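Local coordinates for protein hydrogenase-specific maturation endopeptidase (PDB 5IJA) that probably acts as an endopeptidase in the maturation of [NiFe] hydrogenase, trimming the precursor and so activating the enzyme, at residues Met1-Ala7 and Glu50-Ile56; Asp15-Lys21 and Met126-Val132; Asp57-Lys63 and Glu84-Phe90; Gly67-Ser73 and Ile112-Val118. All coordinates share one frame. Residues are numbered along the deposited sequence.

Contacts 1 and 4 lie within one mixed sheet: contact 1 pairs the parallel strands 3-8 and 52-59, contact 4 the antiparallel strands 69-73 and 111-118. They are joined by backbone hydrogen bonds between strands 52-59 and 111-118, such as I55 O to I115 N at 2.7 Å. Contact 1 is the more buried and packs aliphatic side chains; contact 4 adds aromatic and histidine contacts. Contacts 2, 3 and 4 are partly buried; 2 and 3 lie where strands give way to loops and helix starts, so carboxylates, lysines and loop carbonyls do more of the work. Contact 3 extends strand 52-59 beyond contact 1, and D16 of contact 2 meets H89 of contact 3, linking these two.

Contact 1. Residues Met1-Ala7 and Glu50-Ile56; sequences MRVLILA and EERIVII
L4, L6, I53 and I55 form the apolar centre on one face of two parallel strands, 3-7 and 52-56, whose axes run 4.6 Å apart at 20°. Strand phi lies between -94° and -131°, psi between 111° and 135°. L6 (m, t) sets CD1 3.7 Å from I53 CG2 and 4.1 Å from I55 CG1, while I53 (m, m) turns its CD1 to 3.7 Å from L4 CB. V3, I5, A7, R52, V54 and I56 share the other face, where V3 CG1 meets V54 CG2 at 3.8 Å. The register runs from V3-R52 to A7-I56, CA atoms 4.7-5.0 Å apart. Four bonds alternate: L4 N to R52 O (2.9 Å), V54 N to L4 O (2.8 Å), L6 N to V54 O (2.8 Å) and I56 N to L6 O (2.9 Å). At the polar start R2 N donates to E51 OE1 (2.8 Å) and E51 N to R2 O (3.0 Å); R2 NH1 makes a long salt bridge to E50 OE2 (3.9 Å), though N48 bonds both side chains. Helix 18-28 packs over I5, A7 and I56; strand 33-37 flanks 3-8, giving the 2-1-3 parallel order of a Rossmann-like α/β sheet.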
# COMPACT_ATOMS: atom_id res chain seq x y z
N MET A 1 -19.04 7.05 -3.55
CA MET A 1 -17.82 6.33 -3.17
C MET A 1 -16.56 7.17 -3.38
O MET A 1 -16.18 7.48 -4.51
CB MET A 1 -17.71 5.03 -3.96
CG MET A 1 -16.57 4.16 -3.51
SD MET A 1 -16.73 3.77 -1.76
CE MET A 1 -18.34 2.98 -1.73
N ARG A 2 -15.92 7.55 -2.28
CA ARG A 2 -14.68 8.32 -2.35
C ARG A 2 -13.56 7.48 -1.82
O ARG A 2 -13.67 6.91 -0.74
CB ARG A 2 -14.79 9.61 -1.55
CG ARG A 2 -15.56 10.71 -2.27
CD ARG A 2 -15.69 11.94 -1.40
NE ARG A 2 -16.27 11.63 -0.10
CZ ARG A 2 -15.67 11.87 1.06
NH1 ARG A 2 -14.45 12.42 1.07
NH2 ARG A 2 -16.27 11.57 2.20
N VAL A 3 -12.47 7.40 -2.58
CA VAL A 3 -11.40 6.46 -2.30
C VAL A 3 -10.11 7.18 -1.95
O VAL A 3 -9.76 8.18 -2.57
CB VAL A 3 -11.18 5.52 -3.53
CG1 VAL A 3 -10.16 4.42 -3.21
CG2 VAL A 3 -12.51 4.89 -3.95
N LEU A 4 -9.43 6.72 -0.90
CA LEU A 4 -8.13 7.26 -0.54
C LEU A 4 -7.05 6.20 -0.73
O LEU A 4 -7.23 5.06 -0.31
CB LEU A 4 -8.12 7.75 0.91
CG LEU A 4 -6.79 8.16 1.56
CD1 LEU A 4 -6.10 9.31 0.81
CD2 LEU A 4 -7.01 8.53 3.00
N ILE A 5 -5.96 6.56 -1.39
CA ILE A 5 -4.86 5.62 -1.61
C ILE A 5 -3.73 5.94 -0.64
O ILE A 5 -3.32 7.09 -0.54
CB ILE A 5 -4.38 5.68 -3.06
CG1 ILE A 5 -5.51 5.18 -3.99
CG2 ILE A 5 -3.11 4.88 -3.25
CD1 ILE A 5 -5.29 5.51 -5.44
N LEU A 6 -3.26 4.93 0.09
CA LEU A 6 -2.14 5.09 1.01
C LEU A 6 -0.93 4.37 0.45
O LEU A 6 -0.94 3.16 0.32
CB LEU A 6 -2.47 4.51 2.39
CG LEU A 6 -3.71 5.03 3.10
CD1 LEU A 6 -3.79 4.43 4.49
CD2 LEU A 6 -3.70 6.55 3.13
N ALA A 7 0.11 5.12 0.10
CA ALA A 7 1.32 4.51 -0.43
C ALA A 7 2.34 4.36 0.68
O ALA A 7 2.68 5.35 1.32
CB ALA A 7 1.89 5.34 -1.57
N GLU A 50 -13.24 9.22 3.60
CA GLU A 50 -13.27 8.33 2.43
C GLU A 50 -13.76 6.97 2.86
O GLU A 50 -13.43 6.51 3.95
CB GLU A 50 -11.90 8.21 1.77
CG GLU A 50 -11.42 9.45 1.03
CD GLU A 50 -10.89 10.54 1.94
OE1 GLU A 50 -10.71 10.32 3.16
OE2 GLU A 50 -10.63 11.65 1.42
N GLU A 51 -14.59 6.35 2.02
CA GLU A 51 -15.26 5.11 2.41
C GLU A 51 -14.47 3.87 1.99
O GLU A 51 -14.80 2.77 2.41
CB GLU A 51 -16.67 5.05 1.80
CG GLU A 51 -17.59 6.21 2.21
CD GLU A 51 -17.72 7.29 1.14
OE1 GLU A 51 -16.72 7.60 0.45
OE2 GLU A 51 -18.84 7.83 0.98
N ARG A 52 -13.47 4.07 1.13
CA ARG A 52 -12.60 3.00 0.68
C ARG A 52 -11.16 3.47 0.81
O ARG A 52 -10.84 4.60 0.45
CB ARG A 52 -12.90 2.61 -0.77
CG ARG A 52 -12.09 1.42 -1.28
CD ARG A 52 -12.57 1.01 -2.68
NE ARG A 52 -13.97 0.58 -2.62
CZ ARG A 52 -14.79 0.54 -3.68
NH1 ARG A 52 -14.36 0.90 -4.87
NH2 ARG A 52 -16.04 0.14 -3.52
N ILE A 53 -10.33 2.61 1.39
CA ILE A 53 -8.89 2.88 1.52
C ILE A 53 -8.09 1.82 0.77
O ILE A 53 -8.27 0.63 1.02
CB ILE A 53 -8.44 2.86 2.99
CG1 ILE A 53 -9.27 3.83 3.85
CG2 ILE A 53 -6.96 3.17 3.12
CD1 ILE A 53 -9.14 5.26 3.45
N VAL A 54 -7.19 2.24 -0.10
CA VAL A 54 -6.40 1.29 -0.86
C VAL A 54 -4.94 1.44 -0.47
O VAL A 54 -4.32 2.45 -0.78
CB VAL A 54 -6.55 1.52 -2.35
CG1 VAL A 54 -5.61 0.62 -3.10
CG2 VAL A 54 -8.01 1.30 -2.76
N ILE A 55 -4.40 0.44 0.22
CA ILE A 55 -3.01 0.48 0.69
C ILE A 55 -2.11 -0.20 -0.34
O ILE A 55 -2.42 -1.29 -0.79
CB ILE A 55 -2.89 -0.21 2.06
CG1 ILE A 55 -3.69 0.59 3.08
CG2 ILE A 55 -1.44 -0.33 2.52
CD1 ILE A 55 -4.00 -0.21 4.31
N ILE A 56 -1.03 0.45 -0.72
CA ILE A 56 -0.10 -0.13 -1.67
C ILE A 56 1.27 -0.20 -1.03
O ILE A 56 1.76 0.77 -0.55
CB ILE A 56 -0.02 0.66 -2.98
CG1 ILE A 56 -1.39 0.96 -3.55
CG2 ILE A 56 0.76 -0.12 -4.01
CD1 ILE A 56 -1.37 1.57 -4.92

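Contact 2. Residues Asp15-Lys21 and Met126-Val132; sequences DDGAGLK and MELSDEV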
# COMPACT_ATOMS: atom_id res chain seq x y z
N ASP A 15 13.41 -1.69 -4.31
CA ASP A 15 12.07 -2.20 -4.50
C ASP A 15 11.17 -1.90 -3.31
O ASP A 15 9.95 -2.00 -3.41
CB ASP A 15 12.10 -3.71 -4.78
CG ASP A 15 12.76 -4.05 -6.11
OD1 ASP A 15 12.95 -3.13 -6.93
OD2 ASP A 15 13.06 -5.23 -6.35
N ASP A 16 11.76 -1.52 -2.17
CA ASP A 16 10.93 -1.14 -1.02
C ASP A 16 10.27 0.22 -1.24
O ASP A 16 9.50 0.69 -0.40
CB ASP A 16 11.74 -1.15 0.28
CG ASP A 16 11.41 -2.34 1.17
OD1 ASP A 16 10.43 -3.07 0.90
OD2 ASP A 16 12.14 -2.56 2.16
N GLY A 17 10.54 0.85 -2.38
CA GLY A 17 9.82 2.05 -2.79
C GLY A 17 8.75 1.79 -3.84
O GLY A 17 8.21 2.73 -4.44
N ALA A 18 8.43 0.52 -4.09
CA ALA A 18 7.49 0.19 -5.17
C ALA A 18 6.11 0.81 -4.90
O ALA A 18 5.49 1.40 -5.80
CB ALA A 18 7.37 -1.28 -5.32
N GLY A 19 5.67 0.71 -3.65
CA GLY A 19 4.41 1.32 -3.24
C GLY A 19 4.36 2.81 -3.47
O GLY A 19 3.35 3.33 -3.94
N LEU A 20 5.46 3.50 -3.17
CA LEU A 20 5.53 4.94 -3.34
C LEU A 20 5.50 5.31 -4.82
O LEU A 20 4.87 6.28 -5.21
CB LEU A 20 6.79 5.52 -2.67
CG LEU A 20 6.98 5.24 -1.18
CD1 LEU A 20 8.21 5.96 -0.63
CD2 LEU A 20 5.75 5.64 -0.37
N LYS A 21 6.17 4.51 -5.65
CA LYS A 21 6.22 4.79 -7.08
C LYS A 21 4.84 4.62 -7.70
O LYS A 21 4.40 5.43 -8.51
CB LYS A 21 7.24 3.89 -7.77
CG LYS A 21 8.60 4.57 -8.04
CD LYS A 21 9.64 4.25 -6.96
CE LYS A 21 11.01 4.85 -7.32
NZ LYS A 21 12.10 4.40 -6.40
N MET A 126 17.77 4.02 -5.33
CA MET A 126 16.54 4.72 -5.65
C MET A 126 15.83 4.23 -6.93
O MET A 126 14.78 4.76 -7.30
CB MET A 126 16.82 6.21 -5.80
CG MET A 126 16.91 6.95 -4.47
SD MET A 126 16.62 8.73 -4.66
CE MET A 126 17.38 9.02 -6.27
N GLU A 127 16.40 3.23 -7.59
CA GLU A 127 15.81 2.71 -8.82
C GLU A 127 15.14 1.36 -8.58
O GLU A 127 15.63 0.53 -7.82
CB GLU A 127 16.86 2.60 -9.93
N LEU A 128 14.00 1.15 -9.24
CA LEU A 128 13.33 -0.14 -9.19
C LEU A 128 13.97 -1.13 -10.16
O LEU A 128 14.41 -0.75 -11.24
CB LEU A 128 11.85 0.01 -9.51
CG LEU A 128 11.04 0.92 -8.59
CD1 LEU A 128 9.66 1.11 -9.18
CD2 LEU A 128 10.96 0.28 -7.22
N SER A 129 14.02 -2.40 -9.75
CA SER A 129 14.42 -3.48 -10.64
C SER A 129 13.38 -3.64 -11.74
O SER A 129 12.21 -3.28 -11.55
CB SER A 129 14.57 -4.79 -9.87
OG SER A 129 13.31 -5.29 -9.45
N ASP A 130 13.80 -4.18 -12.88
CA ASP A 130 12.92 -4.30 -14.03
C ASP A 130 11.67 -5.12 -13.69
O ASP A 130 10.58 -4.76 -14.10
CB ASP A 130 13.65 -4.91 -15.24
CG ASP A 130 14.41 -3.86 -16.08
OD1 ASP A 130 14.37 -2.65 -15.76
OD2 ASP A 130 15.03 -4.25 -17.10
N GLU A 131 11.83 -6.21 -12.94
CA GLU A 131 10.69 -7.06 -12.62
C GLU A 131 9.62 -6.33 -11.80
O GLU A 131 8.42 -6.59 -11.93
CB GLU A 131 11.13 -8.30 -11.84
CG GLU A 131 12.05 -9.24 -12.59
CD GLU A 131 13.51 -8.85 -12.48
OE1 GLU A 131 13.80 -7.67 -12.20
OE2 GLU A 131 14.37 -9.73 -12.67
N VAL A 132 10.07 -5.41 -10.95
CA VAL A 132 9.17 -4.69 -10.06
C VAL A 132 8.52 -3.49 -10.78
O VAL A 132 7.42 -3.07 -10.42
CB VAL A 132 9.91 -4.25 -8.76
CG1 VAL A 132 9.10 -3.27 -7.93
CG2 VAL A 132 10.23 -5.47 -7.94
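Three hydrogen bonds join the turn before helix 18-28, and that helix's first turn, to the loop and N-cap of helix 130-146. Two of them converge on D15: S129 N donates to D15 OD1 at 3.1 Å with a nearly straight 170° angle, and S129 OG donates to D15 OD2, also at 3.1 Å. One carboxylate thus grips both backbone and hydroxyl of the N-cap residue. OD2 has further donors in the backbone NH groups of K120 and E121, so D15 binds the connection from strand 111-118 to helix 130-146 at both its start and its end. The third bond lies at the other end, where extended K21 (chi3, chi4 t) brings NZ to M126 O at 2.8 Å.

Van der Waals packing fills the space between these polar ends. The apolar pairs are A18 CB with V132 CG1 at 3.7 Å and with L128 CD2 at 4.4 Å. L128 lodges between D15, A18 and K21, its CD1 3.8 Å from K21 CG and its CD2 4.0 Å from both A18 N and D15 OD1.

In the fold, this joins the N-terminal ends of helices 18-28 and 130-146 above strand 111-118, where A18 and V132 both rest on I117.

Contact 3. Residues Asp57-Lys63 and Glu84-Phe90; sequences DAILSDK and EIRSAHF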
# COMPACT_ATOMS: atom_id res chain seq x y z
N ASP A 57 1.85 -1.38 -1.05
CA ASP A 57 3.09 -1.64 -0.35
C ASP A 57 4.00 -2.63 -1.06
O ASP A 57 3.56 -3.49 -1.75
CB ASP A 57 2.75 -2.18 1.03
CG ASP A 57 3.91 -2.13 1.99
OD1 ASP A 57 4.94 -1.55 1.67
OD2 ASP A 57 3.79 -2.69 3.06
N ALA A 58 5.30 -2.47 -0.82
CA ALA A 58 6.29 -3.49 -1.18
C ALA A 58 6.24 -4.63 -0.17
O ALA A 58 6.12 -4.38 1.03
CB ALA A 58 7.67 -2.88 -1.22
N ILE A 59 6.31 -5.87 -0.64
CA ILE A 59 6.24 -7.02 0.25
C ILE A 59 7.29 -8.07 -0.08
O ILE A 59 7.86 -8.07 -1.16
CB ILE A 59 4.86 -7.71 0.21
CG1 ILE A 59 4.64 -8.37 -1.16
CG2 ILE A 59 3.75 -6.73 0.59
CD1 ILE A 59 3.45 -9.30 -1.22
N LEU A 60 7.56 -8.96 0.88
CA LEU A 60 8.41 -10.12 0.64
C LEU A 60 7.57 -11.37 0.71
O LEU A 60 6.79 -11.57 1.65
CB LEU A 60 9.56 -10.20 1.65
CG LEU A 60 10.60 -9.07 1.64
CD1 LEU A 60 11.74 -9.34 2.62
CD2 LEU A 60 11.14 -8.85 0.23
N SER A 61 7.72 -12.22 -0.29
CA SER A 61 7.05 -13.50 -0.32
C SER A 61 7.98 -14.54 -0.93
O SER A 61 8.94 -14.21 -1.63
CB SER A 61 5.75 -13.42 -1.10
OG SER A 61 5.12 -14.68 -1.20
N ASP A 62 7.70 -15.81 -0.64
CA ASP A 62 8.50 -16.88 -1.20
C ASP A 62 7.63 -17.87 -1.96
O ASP A 62 8.13 -18.69 -2.73
CB ASP A 62 9.30 -17.58 -0.10
CG ASP A 62 10.22 -16.62 0.62
OD1 ASP A 62 10.69 -15.65 -0.02
OD2 ASP A 62 10.46 -16.82 1.83
N LYS A 63 6.32 -17.79 -1.75
CA LYS A 63 5.38 -18.53 -2.57
C LYS A 63 5.35 -17.92 -3.96
O LYS A 63 5.07 -18.60 -4.95
CB LYS A 63 3.98 -18.52 -1.94
CG LYS A 63 2.84 -18.94 -2.89
CD LYS A 63 1.54 -19.24 -2.14
CE LYS A 63 0.38 -19.45 -3.11
NZ LYS A 63 -0.91 -18.90 -2.57
N GLU A 84 1.49 -15.71 4.58
CA GLU A 84 1.87 -15.59 3.21
C GLU A 84 2.67 -14.38 2.84
O GLU A 84 3.55 -14.47 2.03
CB GLU A 84 0.64 -15.69 2.35
CG GLU A 84 0.81 -16.66 1.23
CD GLU A 84 -0.39 -16.66 0.35
OE1 GLU A 84 -1.49 -16.91 0.86
OE2 GLU A 84 -0.21 -16.39 -0.84
N ILE A 85 2.35 -13.24 3.40
CA ILE A 85 2.86 -11.98 2.88
C ILE A 85 3.64 -11.25 3.92
O ILE A 85 3.25 -11.25 5.05
CB ILE A 85 1.69 -11.05 2.51
CG1 ILE A 85 0.77 -11.66 1.46
CG2 ILE A 85 2.19 -9.73 1.99
CD1 ILE A 85 1.37 -12.72 0.57
N ARG A 86 4.72 -10.59 3.55
CA ARG A 86 5.45 -9.82 4.54
C ARG A 86 5.71 -8.40 4.13
O ARG A 86 6.55 -8.14 3.32
CB ARG A 86 6.76 -10.50 4.93
CG ARG A 86 6.63 -12.01 4.90
CD ARG A 86 7.94 -12.72 5.20
NE ARG A 86 7.92 -14.07 4.68
CZ ARG A 86 7.72 -15.16 5.40
NH1 ARG A 86 7.52 -15.10 6.71
NH2 ARG A 86 7.71 -16.34 4.80
N SER A 87 5.01 -7.47 4.76
CA SER A 87 5.35 -6.08 4.59
C SER A 87 5.63 -5.54 5.92
O SER A 87 4.75 -5.31 6.72
CB SER A 87 4.24 -5.31 3.95
OG SER A 87 3.12 -5.36 4.72
N ALA A 88 6.88 -5.21 6.11
CA ALA A 88 7.34 -4.62 7.34
C ALA A 88 6.56 -3.34 7.48
O ALA A 88 6.24 -2.93 8.57
CB ALA A 88 8.82 -4.35 7.27
N HIS A 89 6.33 -2.68 6.35
CA HIS A 89 5.74 -1.39 6.36
C HIS A 89 4.32 -1.34 6.85
O HIS A 89 4.04 -0.61 7.74
CB HIS A 89 5.76 -0.85 4.96
CG HIS A 89 7.08 -0.92 4.29
ND1 HIS A 89 8.11 -0.08 4.62
CD2 HIS A 89 7.51 -1.68 3.27
CE1 HIS A 89 9.14 -0.35 3.84
NE2 HIS A 89 8.81 -1.32 3.02
N PHE A 90 3.44 -2.17 6.33
CA PHE A 90 2.08 -2.13 6.80
C PHE A 90 2.10 -2.57 8.24
O PHE A 90 1.43 -2.01 9.05
CB PHE A 90 1.12 -2.94 5.96
CG PHE A 90 -0.31 -2.74 6.33
CD1 PHE A 90 -0.82 -1.48 6.46
CD2 PHE A 90 -1.11 -3.80 6.60
CE1 PHE A 90 -2.12 -1.29 6.82
CE2 PHE A 90 -2.41 -3.62 6.96
CZ PHE A 90 -2.91 -2.37 7.06
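A single antiparallel bridge, L60 with R86, extends the end of strand 52-59 toward the loop that leads into helix 88-103. Along the second segment, E84 comes first: its OE2 forms a salt bridge with K63 NZ at 3.1 Å. I85 turns inward, with CG2 3.5 Å from I59 CD1, and also meets F72 of strand 69-73. R86 supplies the bridge, two opposed bonds typical of a hydrogen-bonded pair: L60 N to R86 O (2.8 Å, 165°) and R86 N to L60 O (3.0 Å, bent to 132°). R86 NH2 stays 4.1 Å from D62 OD2. S87 occupies the N-cap position of the helix, CB 3.7 Å from I59 CG2. In the first turn H89 points toward the strand; its NE2 bonds to D16, tying this helix to the chain before helix 18-28, and its CD2 edge lies 3.8 Å from A58 O. The F90 backbone N makes a weak hydrogen bond to D57 OD2 (3.3 Å, 132°), an oxygen whose position is less certain.

Contact 4. Residues Gly67-Ser73 and Ile112-Val118; sequences GEVVHFS and IHFIGIV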
# COMPACT_ATOMS: atom_id res chain seq x y z
N GLY A 67 8.01 -9.11 -8.66
CA GLY A 67 7.21 -8.42 -9.66
C GLY A 67 5.76 -8.84 -9.62
O GLY A 67 4.90 -8.23 -10.26
N GLU A 68 5.49 -9.91 -8.87
CA GLU A 68 4.12 -10.37 -8.67
C GLU A 68 3.35 -9.40 -7.79
O GLU A 68 3.92 -8.73 -6.95
CB GLU A 68 4.11 -11.74 -8.00
CG GLU A 68 3.05 -12.68 -8.52
CD GLU A 68 3.59 -13.56 -9.62
OE1 GLU A 68 4.18 -14.61 -9.30
OE2 GLU A 68 3.45 -13.17 -10.81
N VAL A 69 2.04 -9.34 -7.99
CA VAL A 69 1.20 -8.47 -7.17
C VAL A 69 0.06 -9.24 -6.51
O VAL A 69 -0.60 -10.07 -7.14
CB VAL A 69 0.63 -7.31 -8.00
CG1 VAL A 69 -0.31 -6.48 -7.17
CG2 VAL A 69 1.76 -6.45 -8.58
N VAL A 70 -0.16 -8.99 -5.22
CA VAL A 70 -1.29 -9.55 -4.50
C VAL A 70 -2.30 -8.46 -4.20
O VAL A 70 -1.94 -7.28 -4.11
CB VAL A 70 -0.87 -10.22 -3.19
CG1 VAL A 70 0.10 -11.34 -3.47
CG2 VAL A 70 -0.24 -9.19 -2.25
N HIS A 71 -3.56 -8.86 -4.02
CA HIS A 71 -4.64 -7.93 -3.69
C HIS A 71 -5.61 -8.60 -2.74
O HIS A 71 -6.34 -9.51 -3.13
CB HIS A 71 -5.37 -7.46 -4.95
CG HIS A 71 -6.62 -6.68 -4.67
ND1 HIS A 71 -7.62 -6.54 -5.61
CD2 HIS A 71 -7.03 -5.99 -3.58
CE1 HIS A 71 -8.60 -5.81 -5.10
NE2 HIS A 71 -8.26 -5.46 -3.87
N PHE A 72 -5.62 -8.14 -1.49
CA PHE A 72 -6.53 -8.66 -0.49
C PHE A 72 -7.41 -7.53 0.04
O PHE A 72 -7.06 -6.35 -0.07
CB PHE A 72 -5.75 -9.30 0.67
CG PHE A 72 -4.69 -10.25 0.23
CD1 PHE A 72 -4.99 -11.31 -0.62
CD2 PHE A 72 -3.38 -10.08 0.65
CE1 PHE A 72 -4.00 -12.18 -1.02
CE2 PHE A 72 -2.39 -10.95 0.25
CZ PHE A 72 -2.70 -12.00 -0.59
N SER A 73 -8.55 -7.89 0.63
CA SER A 73 -9.38 -6.87 1.25
C SER A 73 -10.11 -7.38 2.47
O SER A 73 -10.34 -8.58 2.61
CB SER A 73 -10.39 -6.31 0.24
OG SER A 73 -11.38 -7.27 -0.05
N ILE A 112 -11.26 -1.64 3.40
CA ILE A 112 -9.80 -1.62 3.26
C ILE A 112 -9.32 -2.63 2.24
O ILE A 112 -9.71 -3.79 2.27
CB ILE A 112 -9.09 -1.92 4.59
CG1 ILE A 112 -9.70 -1.12 5.74
CG2 ILE A 112 -7.57 -1.67 4.44
CD1 ILE A 112 -9.59 0.38 5.58
N HIS A 113 -8.44 -2.18 1.35
CA HIS A 113 -7.82 -3.01 0.32
C HIS A 113 -6.31 -2.94 0.45
O HIS A 113 -5.77 -1.88 0.79
CB HIS A 113 -8.24 -2.54 -1.08
CG HIS A 113 -9.66 -2.85 -1.42
ND1 HIS A 113 -10.01 -3.93 -2.19
CD2 HIS A 113 -10.81 -2.22 -1.10
CE1 HIS A 113 -11.32 -3.96 -2.32
NE2 HIS A 113 -11.83 -2.93 -1.68
N PHE A 114 -5.64 -4.05 0.18
CA PHE A 114 -4.18 -4.12 0.28
C PHE A 114 -3.65 -4.63 -1.04
O PHE A 114 -4.02 -5.70 -1.49
CB PHE A 114 -3.72 -5.04 1.44
CG PHE A 114 -2.23 -5.15 1.57
CD1 PHE A 114 -1.53 -6.11 0.86
CD2 PHE A 114 -1.53 -4.28 2.40
CE1 PHE A 114 -0.14 -6.19 0.96
CE2 PHE A 114 -0.13 -4.37 2.51
CZ PHE A 114 0.55 -5.33 1.79
N ILE A 115 -2.76 -3.85 -1.65
CA ILE A 115 -2.06 -4.27 -2.84
C ILE A 115 -0.60 -4.42 -2.50
O ILE A 115 0.04 -3.44 -2.08
CB ILE A 115 -2.23 -3.26 -3.98
CG1 ILE A 115 -3.72 -3.00 -4.22
CG2 ILE A 115 -1.55 -3.78 -5.25
CD1 ILE A 115 -3.99 -1.86 -5.25
N GLY A 116 -0.07 -5.63 -2.64
CA GLY A 116 1.32 -5.89 -2.33
C GLY A 116 2.14 -6.20 -3.57
O GLY A 116 1.72 -6.99 -4.42
N ILE A 117 3.29 -5.55 -3.69
CA ILE A 117 4.17 -5.74 -4.83
C ILE A 117 5.41 -6.48 -4.38
O ILE A 117 6.18 -5.97 -3.56
CB ILE A 117 4.57 -4.40 -5.47
CG1 ILE A 117 3.32 -3.61 -5.89
CG2 ILE A 117 5.49 -4.62 -6.67
CD1 ILE A 117 3.59 -2.13 -6.11
N VAL A 118 5.60 -7.70 -4.89
CA VAL A 118 6.66 -8.56 -4.39
C VAL A 118 8.02 -8.06 -4.85
O VAL A 118 8.32 -8.02 -6.05
CB VAL A 118 6.46 -10.04 -4.82
CG1 VAL A 118 7.64 -10.89 -4.37
CG2 VAL A 118 5.17 -10.59 -4.25
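G116 provides the clearest hollow. Lacking a side chain opposite V70, it lets V70 CG2 settle 3.6 Å from G116 N; a CB there would lie 2.9 Å from the same methyl, a clash. F114 and F72 bound this face further along, F114 CE1 lying 4.4 Å from V70 CG2 and F114 CD1 4.4 Å from F72 CD2. On the other face V69 straddles two isoleucines: its CG1 reaches I115 CG2 at 3.5 Å and its CG2 I117 CG1 at 4.2 Å. Beyond them H71 NE2 and H113 ND1 share a hydrogen bond (2.9 Å), and S73 CB covers the H113 ring in a CH-pi contact, 3.7 Å from the centroid. E111 holds NE2 of H113. Paired main-chain bonds fix the fit, as between V70 and G116, N to O at 2.9 Å both ways. Axes at 165° make strand 69-73 the antiparallel edge of an otherwise parallel sheet in 2-1-3-5-4 order, consistent with the α/β fold of the hydrogenase maturation protease family.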